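PDB 2XHF: peroxiredoxin 5, which probably reduces hydrogen peroxide and organic hydroperoxides, as an antioxidant thiol peroxidase of the peroxiredoxin family with a thioredoxin fold. Local coordinates for residues F89-W94 with M106-H111; S49-F54 with N130-R135; G42-L47 with L139-K144. All blocks are in the same frame, centred on the assembly; numbering follows the deposited sequence.

The three contacts lie in one thioredoxin-like domain but differ in chemistry. Contact 1 is buried and apolar, with methionines and a tryptophan packing helix 88-98 onto the edge strand 105-108. Contact 2, also mostly buried, joins two irregular loops through serine hydroxyls, an arginine and bridging waters. Contact 3 is partly buried: it pairs strands 44-49 and 136-141 by backbone hydrogen bonds and ends at a partly exposed turn. Contacts 1 and 2 touch each other, Trp-94 lying against Ala-53 and Phe-54, and both reach the second subunit. Contact 3, about 20 Å away between centres, touches no other chain; its two strands adjoin the loops of contact 2 in the sequence.

Contact 1: F89-W94 with M106-H111; sequences FVMAAW and MLADMH
Met-91, on helix 88-98, and Met-106, on strand 105-108, cross at about a right angle. The CB of each points at the opposing segment, and Met-91 CG packs on Met-106 CB at 4.0 Å. The Met-91 chain leaves with CG anti to the backbone N (chi1 -170°) and then bends at chi2. Its methyl tip rests on the strand, with Met-91 CE 3.9 Å from Met-106 SD. Met-91 CE also lies 3.6 Å from the carbonyl oxygen Leu-107 O. Nearer the backbone, Met-91 CB meets Ala-108 CB at 4.1 Å, at the point where the two backbones come nearest. The packing joins the last two elements of a beta-alpha-beta crossover, strand 79-84, helix 88-98 and strand 105-108, and the helix runs nearly antiparallel to the strand (162°). Met-91 also rests on Cys-82 and Ala-84 of strand 79-84, so one side chain spans two neighbouring strands of the sheet. The same sulfur also reaches Trp-94, which Met-106 likewise crosses at about a right angle. In this Met-aromatic contact Met-106 SD lies 3.8 Å from Trp-94 CZ3 and 3.9 Å from Trp-94 CE3, approaching obliquely at 63° from the normal of the six-membered ring, and Met-106 CE follows toward CZ3. The indole meets Phe-54 edge-to-face and also touches Ala-53 and Ser-58.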
ATOM      1  N   PHE A  89       6.319   3.532   2.247  1.00 11.40           N
ATOM      2  CA  PHE A  89       5.946   4.602   1.303  1.00 13.14           C
ATOM      3  C   PHE A  89       4.432   4.802   1.337  1.00 11.11           C
ATOM      4  O   PHE A  89       3.920   5.930   1.439  1.00 11.73           O
ATOM      5  CB  PHE A  89       6.390   4.281  -0.113  1.00 12.74           C
ATOM      6  CG  PHE A  89       7.880   4.177  -0.294  1.00 14.18           C
ATOM      7  CD1 PHE A  89       8.709   5.264  -0.036  1.00 13.61           C
ATOM      8  CD2 PHE A  89       8.456   3.000  -0.753  1.00 15.24           C
ATOM      9  CE1 PHE A  89      10.076   5.180  -0.283  1.00 17.40           C
ATOM     10  CE2 PHE A  89       9.821   2.920  -1.013  1.00 17.02           C
ATOM     11  CZ  PHE A  89      10.624   4.013  -0.737  1.00 18.03           C
ATOM     12  N   VAL A  90       3.708   3.692   1.268  1.00 11.79           N
ATOM     13  CA  VAL A  90       2.267   3.745   1.296  1.00 11.51           C
ATOM     14  C   VAL A  90       1.807   4.271   2.658  1.00 11.20           C
ATOM     15  O   VAL A  90       0.937   5.124   2.758  1.00 11.99           O
ATOM     16  CB  VAL A  90       1.665   2.361   0.998  1.00 11.55           C
ATOM     17  CG1 VAL A  90       0.198   2.368   1.354  1.00 13.54           C
ATOM     18  CG2 VAL A  90       1.892   1.981  -0.468  1.00 14.49           C
ATOM     19  N   MET A  91       2.393   3.750   3.725  1.00 11.87           N
ATOM     20  CA  MET A  91       1.968   4.151   5.067  1.00 13.25           C
ATOM     21  C   MET A  91       2.170   5.650   5.296  1.00 11.61           C
ATOM     22  O   MET A  91       1.296   6.318   5.799  1.00 12.56           O
ATOM     23  CB  MET A  91       2.733   3.348   6.112  1.00 15.38           C
ATOM     24  CG  MET A  91       2.183   3.549   7.461  1.00 25.24           C
ATOM     25  SD  MET A  91       0.682   2.607   7.679  1.00 20.51           S
ATOM     26  CE  MET A  91       0.413   2.857   9.472  1.00 17.62           C
ATOM     27  N   ALA A  92       3.319   6.174   4.886  1.00 11.43           N
ATOM     28  CA  ALA A  92       3.618   7.581   5.100  1.00 11.59           C
ATOM     29  C   ALA A  92       2.688   8.477   4.284  1.00 11.26           C
ATOM     30  O   ALA A  92       2.236   9.508   4.767  1.00 13.97           O
ATOM     31  CB  ALA A  92       5.082   7.875   4.768  1.00 12.79           C
ATOM     32  N   ALA A  93       2.416   8.092   3.033  1.00 12.21           N
ATOM     33  CA  ALA A  93       1.565   8.900   2.162  1.00 12.19           C
ATOM     34  C   ALA A  93       0.175   8.937   2.773  1.00 11.60           C
ATOM     35  O   ALA A  93      -0.466   9.965   2.831  1.00 12.76           O
ATOM     36  CB  ALA A  93       1.517   8.330   0.766  1.00 13.67           C
ATOM     37  N   TRP A  94      -0.287   7.780   3.213  1.00 13.27           N
ATOM     38  CA  TRP A  94      -1.592   7.697   3.854  1.00 11.98           C
ATOM     39  C   TRP A  94      -1.676   8.568   5.114  1.00 12.11           C
ATOM     40  O   TRP A  94      -2.634   9.321   5.325  1.00 12.96           O
ATOM     41  CB  TRP A  94      -1.918   6.250   4.196  1.00 13.03           C
ATOM     42  CG  TRP A  94      -3.217   6.089   4.920  1.00 12.83           C
ATOM     43  CD1 TRP A  94      -4.456   6.308   4.422  1.00 14.01           C
ATOM     44  CD2 TRP A  94      -3.389   5.706   6.275  1.00 13.08           C
ATOM     45  NE1 TRP A  94      -5.414   6.043   5.375  1.00 12.26           N
ATOM     46  CE2 TRP A  94      -4.773   5.702   6.537  1.00 13.95           C
ATOM     47  CE3 TRP A  94      -2.508   5.358   7.301  1.00 13.97           C
ATOM     48  CZ2 TRP A  94      -5.294   5.352   7.766  1.00 15.65           C
ATOM     49  CZ3 TRP A  94      -3.031   5.027   8.530  1.00 15.59           C
ATOM     50  CH2 TRP A  94      -4.420   5.009   8.750  1.00 17.23           C
ATOM     51  N   MET A 106       3.586   6.942  12.158  1.00 12.03           N
ATOM     52  CA  MET A 106       3.033   5.967  11.238  1.00 12.50           C
ATOM     53  C   MET A 106       4.038   4.867  11.023  1.00 11.86           C
ATOM     54  O   MET A 106       5.011   5.036  10.282  1.00 14.06           O
ATOM     55  CB  MET A 106       2.650   6.645   9.918  1.00 13.63           C
ATOM     56  CG  MET A 106       1.504   7.620  10.068  1.00 16.61           C
ATOM     57  SD  MET A 106      -0.067   6.725  10.084  1.00 16.99           S
ATOM     58  CE  MET A 106      -1.187   7.942  10.767  1.00 19.82           C
ATOM     59  N   LEU A 107       3.800   3.749  11.698  1.00 11.35           N
ATOM     60  CA  LEU A 107       4.714   2.630  11.726  1.00 11.61           C
ATOM     61  C   LEU A 107       4.258   1.523  10.762  1.00 12.61           C
ATOM     62  O   LEU A 107       3.149   1.029  10.844  1.00 14.33           O
ATOM     63  CB  LEU A 107       4.840   2.075  13.141  1.00 13.83           C
ATOM     64  CG  LEU A 107       5.220   3.081  14.221  1.00 11.96           C
ATOM     65  CD1 LEU A 107       5.309   2.359  15.549  1.00 14.97           C
ATOM     66  CD2 LEU A 107       6.521   3.805  13.895  1.00 13.79           C
ATOM     67  N   ALA A 108       5.150   1.168   9.858  1.00 11.49           N
ATOM     68  CA  ALA A 108       4.885   0.138   8.859  1.00 13.10           C
ATOM     69  C   ALA A 108       5.484  -1.183   9.301  1.00 13.26           C
ATOM     70  O   ALA A 108       6.705  -1.332   9.352  1.00 13.48           O
ATOM     71  CB  ALA A 108       5.450   0.556   7.517  1.00 13.79           C
ATOM     72  N   ASP A 109       4.623  -2.105   9.698  1.00 13.63           N
ATOM     73  CA  ASP A 109       5.014  -3.479  10.046  1.00 14.00           C
ATOM     74  C   ASP A 109       5.094  -4.275   8.748  1.00 14.27           C
ATOM     75  O   ASP A 109       4.275  -5.169   8.462  1.00 14.89           O
ATOM     76  CB  ASP A 109       3.953  -4.071  10.967  1.00 15.47           C
ATOM     77  CG  ASP A 109       4.331  -5.450  11.482  1.00 15.81           C
ATOM     78  OD1 ASP A 109       5.546  -5.744  11.562  1.00 15.92           O
ATOM     79  OD2 ASP A 109       3.409  -6.233  11.821  1.00 16.87           O
ATOM     80  N   MET A 110       6.085  -3.931   7.944  1.00 14.42           N
ATOM     81  CA  MET A 110       6.039  -4.262   6.527  1.00 14.88           C
ATOM     82  C   MET A 110       6.018  -5.758   6.243  1.00 18.12           C
ATOM     83  O   MET A 110       5.390  -6.195   5.277  1.00 17.07           O
ATOM     84  CB  MET A 110       7.229  -3.610   5.822  1.00 20.30           C
ATOM     85  CG  MET A 110       7.298  -3.929   4.358  1.00 25.45           C
ATOM     86  SD  MET A 110       8.509  -2.907   3.541  1.00 22.53           S
ATOM     87  CE  MET A 110       9.979  -3.342   4.345  1.00 27.99           C
ATOM     88  N   HIS A 111       6.741  -6.530   7.049  1.00 16.21           N
ATOM     89  CA  HIS A 111       6.804  -7.977   6.871  1.00 18.76           C
ATOM     90  C   HIS A 111       5.754  -8.689   7.713  1.00 16.90           C
ATOM     91  O   HIS A 111       5.685  -9.916   7.707  1.00 21.65           O
ATOM     92  CB  HIS A 111       8.189  -8.500   7.284  1.00 17.77           C
ATOM     93  CG  HIS A 111       9.321  -7.822   6.588  1.00 19.43           C
ATOM     94  ND1 HIS A 111       9.591  -7.998   5.247  1.00 23.34           N
ATOM     95  CD2 HIS A 111      10.226  -6.927   7.040  1.00 21.01           C
ATOM     96  CE1 HIS A 111      10.640  -7.270   4.912  1.00 25.48           C
ATOM     97  NE2 HIS A 111      11.041  -6.606   5.981  1.00 24.01           N
TER

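Contact 2: S49-F54 with N130-R135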
ATOM      1  N   SER A  49      -3.643  -0.190  15.944  1.00 13.90           N
ATOM      2  CA  SER A  49      -3.495  -0.727  14.599  1.00 14.23           C
ATOM      3  C   SER A  49      -4.643  -0.375  13.661  1.00 13.08           C
ATOM      4  O   SER A  49      -5.769  -0.117  14.094  1.00 16.01           O
ATOM      5  CB  SER A  49      -3.350  -2.236  14.676  1.00 15.77           C
ATOM      6  OG  SER A  49      -4.537  -2.792  15.231  1.00 16.77           O
ATOM      7  N   VAL A  50      -4.342  -0.416  12.369  1.00 14.02           N
ATOM      8  CA  VAL A  50      -5.365  -0.443  11.338  1.00 14.45           C
ATOM      9  C   VAL A  50      -5.087  -1.618  10.412  1.00 15.66           C
ATOM     10  O   VAL A  50      -3.968  -2.104  10.348  1.00 14.68           O
ATOM     11  CB  VAL A  50      -5.429   0.872  10.534  1.00 13.96           C
ATOM     12  CG1 VAL A  50      -5.845   2.020  11.430  1.00 17.35           C
ATOM     13  CG2 VAL A  50      -4.108   1.148   9.789  1.00 15.35           C
ATOM     14  N   VAL A  51      -6.119  -2.056   9.688  1.00 13.53           N
ATOM     15  CA  VAL A  51      -5.987  -3.168   8.764  1.00 14.90           C
ATOM     16  C   VAL A  51      -5.075  -2.787   7.597  1.00 13.09           C
ATOM     17  O   VAL A  51      -4.307  -3.596   7.090  1.00 14.89           O
ATOM     18  CB  VAL A  51      -7.383  -3.639   8.291  1.00 15.38           C
ATOM     19  CG1 VAL A  51      -7.278  -4.728   7.211  1.00 17.95           C
ATOM     20  CG2 VAL A  51      -8.168  -4.135   9.508  1.00 16.97           C
ATOM     21  N   GLY A  52      -5.171  -1.548   7.148  1.00 12.38           N
ATOM     22  CA  GLY A  52      -4.255  -1.090   6.139  1.00 13.66           C
ATOM     23  C   GLY A  52      -4.473   0.346   5.761  1.00 11.15           C
ATOM     24  O   GLY A  52      -5.577   0.865   5.868  1.00 11.86           O
ATOM     25  N   ALA A  53      -3.408   0.976   5.280  1.00 11.36           N
ATOM     26  CA  ALA A  53      -3.508   2.309   4.708  1.00 10.86           C
ATOM     27  C   ALA A  53      -4.550   2.247   3.580  1.00 10.21           C
ATOM     28  O   ALA A  53      -4.537   1.325   2.748  1.00 12.03           O
ATOM     29  CB  ALA A  53      -2.176   2.708   4.159  1.00 12.66           C
ATOM     30  N   PHE A  54      -5.447   3.240   3.563  1.00 11.81           N
ATOM     31  CA  PHE A  54      -6.476   3.401   2.521  1.00 11.64           C
ATOM     32  C   PHE A  54      -7.578   2.335   2.539  1.00 13.45           C
ATOM     33  O   PHE A  54      -8.478   2.368   1.712  1.00 15.57           O
ATOM     34  CB  PHE A  54      -5.838   3.490   1.126  1.00 11.84           C
ATOM     35  CG  PHE A  54      -4.947   4.690   0.957  1.00 13.60           C
ATOM     36  CD1 PHE A  54      -5.485   5.960   0.842  1.00 14.40           C
ATOM     37  CD2 PHE A  54      -3.573   4.547   0.915  1.00 14.92           C
ATOM     38  CE1 PHE A  54      -4.661   7.062   0.700  1.00 15.37           C
ATOM     39  CE2 PHE A  54      -2.751   5.645   0.749  1.00 16.72           C
ATOM     40  CZ  PHE A  54      -3.295   6.891   0.642  1.00 15.40           C
ATOM     41  N   ASN A 130      -2.439 -10.367   1.478  1.00 21.55           N
ATOM     42  CA  ASN A 130      -1.622 -10.872   2.565  1.00 20.90           C
ATOM     43  C   ASN A 130      -2.395 -10.702   3.879  1.00 18.55           C
ATOM     44  O   ASN A 130      -3.503 -10.147   3.889  1.00 20.25           O
ATOM     45  CB  ASN A 130      -0.277 -10.141   2.610  1.00 22.45           C
ATOM     46  CG  ASN A 130      -0.413  -8.648   2.918  1.00 19.16           C
ATOM     47  OD1 ASN A 130      -1.438  -8.035   2.656  1.00 21.13           O
ATOM     48  ND2 ASN A 130       0.661  -8.051   3.429  1.00 25.40           N
ATOM     49  N   ASN A 131      -1.817 -11.191   4.972  1.00 19.06           N
ATOM     50  CA  ASN A 131      -2.451 -11.131   6.273  1.00 21.60           C
ATOM     51  C   ASN A 131      -2.103  -9.827   6.952  1.00 20.90           C
ATOM     52  O   ASN A 131      -0.936  -9.466   7.081  1.00 25.73           O
ATOM     53  CB  ASN A 131      -2.007 -12.298   7.144  1.00 25.27           C
ATOM     54  CG  ASN A 131      -2.580 -13.607   6.681  1.00 29.32           C
ATOM     55  OD1 ASN A 131      -3.449 -13.643   5.812  1.00 26.49           O
ATOM     56  ND2 ASN A 131      -2.111 -14.695   7.272  1.00 34.51           N
ATOM     57  N   ARG A 132      -3.133  -9.109   7.351  1.00 17.13           N
ATOM     58  CA  ARG A 132      -2.973  -7.817   7.967  1.00 16.75           C
ATOM     59  C   ARG A 132      -3.181  -7.996   9.454  1.00 19.81           C
ATOM     60  O   ARG A 132      -3.289  -9.109   9.949  1.00 27.81           O
ATOM     61  CB  ARG A 132      -3.981  -6.839   7.381  1.00 17.92           C
ATOM     62  CG  ARG A 132      -3.859  -6.689   5.858  1.00 18.71           C
ATOM     63  CD  ARG A 132      -2.505  -6.095   5.448  1.00 15.98           C
ATOM     64  NE  ARG A 132      -2.420  -5.860   4.004  1.00 14.57           N
ATOM     65  CZ  ARG A 132      -2.828  -4.762   3.376  1.00 14.99           C
ATOM     66  NH1 ARG A 132      -3.291  -3.725   4.058  1.00 14.39           N
ATOM     67  NH2 ARG A 132      -2.721  -4.670   2.061  1.00 16.68           N
ATOM     68  N   SER A 133      -3.217  -6.897  10.176  1.00 17.39           N
ATOM     69  CA  SER A 133      -3.445  -6.959  11.608  1.00 18.13           C
ATOM     70  C   SER A 133      -4.903  -6.756  11.937  1.00 17.17           C
ATOM     71  O   SER A 133      -5.565  -5.925  11.321  1.00 18.05           O
ATOM     72  CB  SER A 133      -2.671  -5.849  12.296  1.00 18.97           C
ATOM     73  OG  SER A 133      -2.758  -5.951  13.715  1.00 22.54           O
ATOM     74  N   ARG A 134      -5.369  -7.459  12.960  1.00 18.84           N
ATOM     75  CA  ARG A 134      -6.622  -7.127  13.610  1.00 20.23           C
ATOM     76  C   ARG A 134      -6.462  -5.796  14.301  1.00 17.42           C
ATOM     77  O   ARG A 134      -5.339  -5.373  14.571  1.00 18.17           O
ATOM     78  CB  ARG A 134      -6.974  -8.166  14.677  1.00 26.44           C
ATOM     79  CG  ARG A 134      -7.179  -9.561  14.135  1.00 40.14           C
ATOM     80  CD  ARG A 134      -7.670 -10.531  15.199  1.00 50.75           C
ATOM     81  NE  ARG A 134      -7.457 -11.908  14.765  1.00 56.62           N
ATOM     82  CZ  ARG A 134      -8.286 -12.604  13.989  1.00 61.84           C
ATOM     83  NH1 ARG A 134      -9.424 -12.071  13.552  1.00 66.93           N
ATOM     84  NH2 ARG A 134      -7.974 -13.849  13.654  1.00 67.51           N
ATOM     85  N   ARG A 135      -7.582  -5.158  14.625  1.00 20.83           N
ATOM     86  CA  ARG A 135      -7.578  -3.872  15.289  1.00 19.97           C
ATOM     87  C   ARG A 135      -7.442  -4.022  16.802  1.00 19.90           C
ATOM     88  O   ARG A 135      -8.175  -4.804  17.437  1.00 25.53           O
ATOM     89  CB  ARG A 135      -8.852  -3.088  14.954  1.00 21.86           C
ATOM     90  CG  ARG A 135      -8.979  -2.692  13.491  1.00 29.05           C
ATOM     91  CD  ARG A 135     -10.146  -1.758  13.280  1.00 47.03           C
ATOM     92  NE  ARG A 135     -11.391  -2.498  13.131  1.00 58.56           N
ATOM     93  CZ  ARG A 135     -11.905  -2.882  11.963  1.00 68.86           C
ATOM     94  NH1 ARG A 135     -11.291  -2.588  10.824  1.00 69.40           N
ATOM     95  NH2 ARG A 135     -13.045  -3.559  11.931  1.00 79.64           N
TER
HETATM   96  O   HOH W   1      -2.489  -4.122   9.196  1.00 16.94           O
HETATM   97  O   HOH W   2      -8.704  -0.494  10.001  1.00 14.92           O
HETATM   98  O   HOH W   3      -3.446  -1.245   2.503  1.00 12.39           O
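Ser-49 OG donates to Arg-134 O at 2.8 Å, in the carbonyl plane and on a lone pair; Ser-133 OG donates to the same oxygen, so two hydroxyls grip it. Ser-49 OG is held in turn by Tyr-136 N. The second direct bond runs from Arg-132 NH1 to Val-51 O, 3.2 Å long, with the acceptor close to the guanidinium plane. The arginine chain bends at chi2 (-64°), and CB, CG and CD all curl round that oxygen. Asn-130 OD1 accepts a hydrogen bond from Arg-132 NE at 2.7 Å, almost straight (171°), which helps fix the rotation of the flat group, while NH2 forms a salt bridge with Asp-87 of the second subunit. An alanine in place of Arg-132 would probably leave that aspartate without its salt bridge to the arginine, and deprive Asn-130 OD1 and Val-51 O of their guanidinium donors. Water 1 joins Val-50 O to Ser-133 N, and water 3 joins Ala-53 O to Arg-132 NH1. Gly-52 CA lies 3.5 Å from Arg-132 NH1, at the edge of the guanidinium. Val-51 packs with both methyls: Val-51 CG1 lies 3.9 Å from Arg-132 CB, and Val-51 CG2 lies 3.6 Å from Ser-133 O, a buried oxygen without a partner in the model. Arg-135 NH1 lies beside Val-51 CG2, while Arg-135 NE forms a salt bridge with Glu-151. Loops like these, one following and one preceding adjacent strands of a thioredoxin fold, border the active site in peroxiredoxins, and a similar place is likely here.

Contact 3: G42-L47 with L139-K144; sequences GRKGIL and LIDDNK
Gly-45 and Ile-140 exchange two backbone hydrogen bonds, N to O in each direction, the shorter being Ile-140 N to Gly-45 O at 2.8 Å. They form the hydrogen-bonded pair of an antiparallel ladder, flanked by the non-hydrogen-bonded pairs Lys-44 with Asp-141 and Ile-46 with Leu-139. Between the bonds, CA-H...O contacts add to the zipper, the closest from Lys-44 CA to Ile-140 O at 3.2 Å. Beyond the last pair Asp-142 N binds Arg-43 O at 2.8 Å, nearly straight at 172°. The carboxylate of Asp-142 then reaches back, OD1 receiving Gly-42 N at 2.8 Å from above its plane. These bonds join the first strand of the thioredoxin-fold sheet, central in the order, to strand 136-141, which returns through a type I' turn, Asp-141 to Lys-144, as a tight hairpin with strand 144-150. Among the other side chains, Lys-44 and Asp-141 lie side by side and point the same way, Lys-44 CG being 3.9 Å from Asp-141 CG. Their charged ends nevertheless part: the ammonium binds Glu-75 O, and Asp-141 OD2 forms a salt bridge with Arg-146. The apolar contacts divide between the faces. Ile-46 CG1 touches Leu-139 CD2 at 3.9 Å on the face of Lys-44 and Asp-141, where Cys-159 of helix 156-165 covers both. On the other face Leu-47 CB meets Ile-140 CG1 diagonally at 4.2 Å, and Phe-40 of helix 37-40 packs over the two.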
ATOM      1  N   GLY A  42      11.276   4.449  27.906  1.00 15.52           N
ATOM      2  CA  GLY A  42      11.346   5.490  28.912  1.00 17.96           C
ATOM      3  C   GLY A  42      10.172   6.459  28.915  1.00 18.47           C
ATOM      4  O   GLY A  42      10.269   7.550  29.503  1.00 20.58           O
ATOM      5  N   ARG A  43       9.074   6.092  28.259  1.00 15.59           N
ATOM      6  CA  ARG A  43       7.918   6.979  28.234  1.00 19.96           C
ATOM      7  C   ARG A  43       6.607   6.209  28.095  1.00 16.13           C
ATOM      8  O   ARG A  43       6.598   5.003  27.858  1.00 16.78           O
ATOM      9  CB  ARG A  43       8.067   7.989  27.097  1.00 25.77           C
ATOM     10  CG  ARG A  43       7.985   7.332  25.765  1.00 18.63           C
ATOM     11  CD  ARG A  43       8.161   8.258  24.556  1.00 26.20           C
ATOM     12  NE  ARG A  43       8.585   9.616  24.864  1.00 46.27           N
ATOM     13  CZ  ARG A  43       9.689  10.182  24.391  1.00 40.70           C
ATOM     14  NH1 ARG A  43      10.512   9.504  23.604  1.00 50.58           N
ATOM     15  NH2 ARG A  43       9.980  11.430  24.719  1.00 47.63           N
ATOM     16  N   LYS A  44       5.505   6.930  28.246  1.00 16.43           N
ATOM     17  CA  LYS A  44       4.176   6.372  28.058  1.00 15.57           C
ATOM     18  C   LYS A  44       3.678   6.719  26.660  1.00 17.07           C
ATOM     19  O   LYS A  44       4.106   7.711  26.063  1.00 18.33           O
ATOM     20  CB  LYS A  44       3.215   6.920  29.107  1.00 19.41           C
ATOM     21  CG  LYS A  44       3.622   6.540  30.517  1.00 19.96           C
ATOM     22  CD  LYS A  44       2.595   6.955  31.547  1.00 25.96           C
ATOM     23  CE  LYS A  44       2.506   8.453  31.663  1.00 26.05           C
ATOM     24  NZ  LYS A  44       1.653   8.879  32.834  1.00 33.71           N
ATOM     25  N   GLY A  45       2.796   5.893  26.111  1.00 14.20           N
ATOM     26  CA  GLY A  45       2.219   6.207  24.831  1.00 13.54           C
ATOM     27  C   GLY A  45       1.113   5.260  24.467  1.00 14.11           C
ATOM     28  O   GLY A  45       0.719   4.384  25.253  1.00 14.93           O
ATOM     29  N   ILE A  46       0.595   5.469  23.263  1.00 13.06           N
ATOM     30  CA  ILE A  46      -0.511   4.713  22.712  1.00 12.78           C
ATOM     31  C   ILE A  46      -0.043   4.047  21.431  1.00 12.39           C
ATOM     32  O   ILE A  46       0.634   4.667  20.615  1.00 12.87           O
ATOM     33  CB  ILE A  46      -1.694   5.637  22.376  1.00 14.55           C
ATOM     34  CG1 ILE A  46      -2.255   6.278  23.638  1.00 16.08           C
ATOM     35  CG2 ILE A  46      -2.791   4.840  21.657  1.00 18.47           C
ATOM     36  CD1 ILE A  46      -3.001   7.583  23.378  1.00 20.56           C
ATOM     37  N   LEU A  47      -0.374   2.773  21.277  1.00 12.80           N
ATOM     38  CA  LEU A  47      -0.144   2.035  20.042  1.00 12.63           C
ATOM     39  C   LEU A  47      -1.458   1.441  19.576  1.00 13.72           C
ATOM     40  O   LEU A  47      -2.096   0.679  20.314  1.00 15.67           O
ATOM     41  CB  LEU A  47       0.868   0.901  20.262  1.00 13.38           C
ATOM     42  CG  LEU A  47       1.176   0.045  19.017  1.00 14.02           C
ATOM     43  CD1 LEU A  47       1.873   0.868  17.914  1.00 15.66           C
ATOM     44  CD2 LEU A  47       2.035  -1.167  19.389  1.00 20.86           C
ATOM     45  N   LEU A 139      -2.226   0.850  25.720  1.00 15.32           N
ATOM     46  CA  LEU A 139      -1.431   1.820  26.441  1.00 15.70           C
ATOM     47  C   LEU A 139      -0.097   1.161  26.771  1.00 15.80           C
ATOM     48  O   LEU A 139      -0.053   0.027  27.255  1.00 15.77           O
ATOM     49  CB  LEU A 139      -2.134   2.226  27.724  1.00 16.57           C
ATOM     50  CG  LEU A 139      -3.496   2.877  27.575  1.00 16.43           C
ATOM     51  CD1 LEU A 139      -3.973   3.352  28.960  1.00 21.64           C
ATOM     52  CD2 LEU A 139      -3.463   4.019  26.603  1.00 18.67           C
ATOM     53  N   ILE A 140       0.985   1.886  26.517  1.00 16.67           N
ATOM     54  CA  ILE A 140       2.318   1.378  26.708  1.00 15.26           C
ATOM     55  C   ILE A 140       3.046   2.283  27.707  1.00 16.00           C
ATOM     56  O   ILE A 140       2.846   3.480  27.745  1.00 16.64           O
ATOM     57  CB  ILE A 140       3.093   1.413  25.385  1.00 16.09           C
ATOM     58  CG1 ILE A 140       2.311   0.769  24.223  1.00 24.96           C
ATOM     59  CG2 ILE A 140       4.477   0.785  25.549  1.00 16.71           C
ATOM     60  CD1 ILE A 140       2.037  -0.664  24.385  1.00 26.43           C
ATOM     61  N   ASP A 141       3.901   1.688  28.526  1.00 16.11           N
ATOM     62  CA  ASP A 141       4.758   2.424  29.454  1.00 19.26           C
ATOM     63  C   ASP A 141       6.134   1.766  29.421  1.00 15.50           C
ATOM     64  O   ASP A 141       6.286   0.638  29.872  1.00 17.80           O
ATOM     65  CB  ASP A 141       4.146   2.378  30.859  1.00 18.93           C
ATOM     66  CG  ASP A 141       4.928   3.187  31.889  1.00 25.40           C
ATOM     67  OD1 ASP A 141       6.128   3.446  31.692  1.00 28.43           O
ATOM     68  OD2 ASP A 141       4.298   3.579  32.902  1.00 29.89           O
ATOM     69  N   ASP A 142       7.107   2.436  28.809  1.00 16.25           N
ATOM     70  CA  ASP A 142       8.476   1.899  28.738  1.00 17.46           C
ATOM     71  C   ASP A 142       8.438   0.500  28.157  1.00 17.21           C
ATOM     72  O   ASP A 142       9.087  -0.414  28.649  1.00 17.09           O
ATOM     73  CB  ASP A 142       9.140   1.875  30.120  1.00 18.37           C
ATOM     74  CG  ASP A 142      10.607   1.495  30.063  1.00 22.04           C
ATOM     75  OD1 ASP A 142      11.277   1.848  29.071  1.00 19.43           O
ATOM     76  OD2 ASP A 142      11.084   0.832  31.022  1.00 22.99           O
ATOM     77  N   ASN A 143       7.680   0.368  27.079  1.00 16.52           N
ATOM     78  CA  ASN A 143       7.539  -0.865  26.304  1.00 14.92           C
ATOM     79  C   ASN A 143       6.774  -2.004  26.948  1.00 16.81           C
ATOM     80  O   ASN A 143       6.681  -3.089  26.375  1.00 18.56           O
ATOM     81  CB  ASN A 143       8.887  -1.302  25.737  1.00 16.45           C
ATOM     82  CG  ASN A 143       9.375  -0.329  24.728  1.00 14.40           C
ATOM     83  OD1 ASN A 143       8.641  -0.005  23.801  1.00 15.91           O
ATOM     84  ND2 ASN A 143      10.593   0.182  24.900  1.00 15.74           N
ATOM     85  N   LYS A 144       6.161  -1.726  28.091  1.00 17.02           N
ATOM     86  CA  LYS A 144       5.300  -2.688  28.750  1.00 18.45           C
ATOM     87  C   LYS A 144       3.834  -2.323  28.496  1.00 16.87           C
ATOM     88  O   LYS A 144       3.470  -1.151  28.465  1.00 20.71           O
ATOM     89  CB  LYS A 144       5.570  -2.686  30.253  1.00 23.07           C
ATOM     90  CG  LYS A 144       6.888  -3.322  30.658  1.00 32.02           C
ATOM     91  CD  LYS A 144       7.048  -3.306  32.174  1.00 47.09           C
ATOM     92  CE  LYS A 144       8.258  -4.112  32.628  1.00 63.00           C
ATOM     93  NZ  LYS A 144       9.520  -3.667  31.966  1.00 63.85           N
TER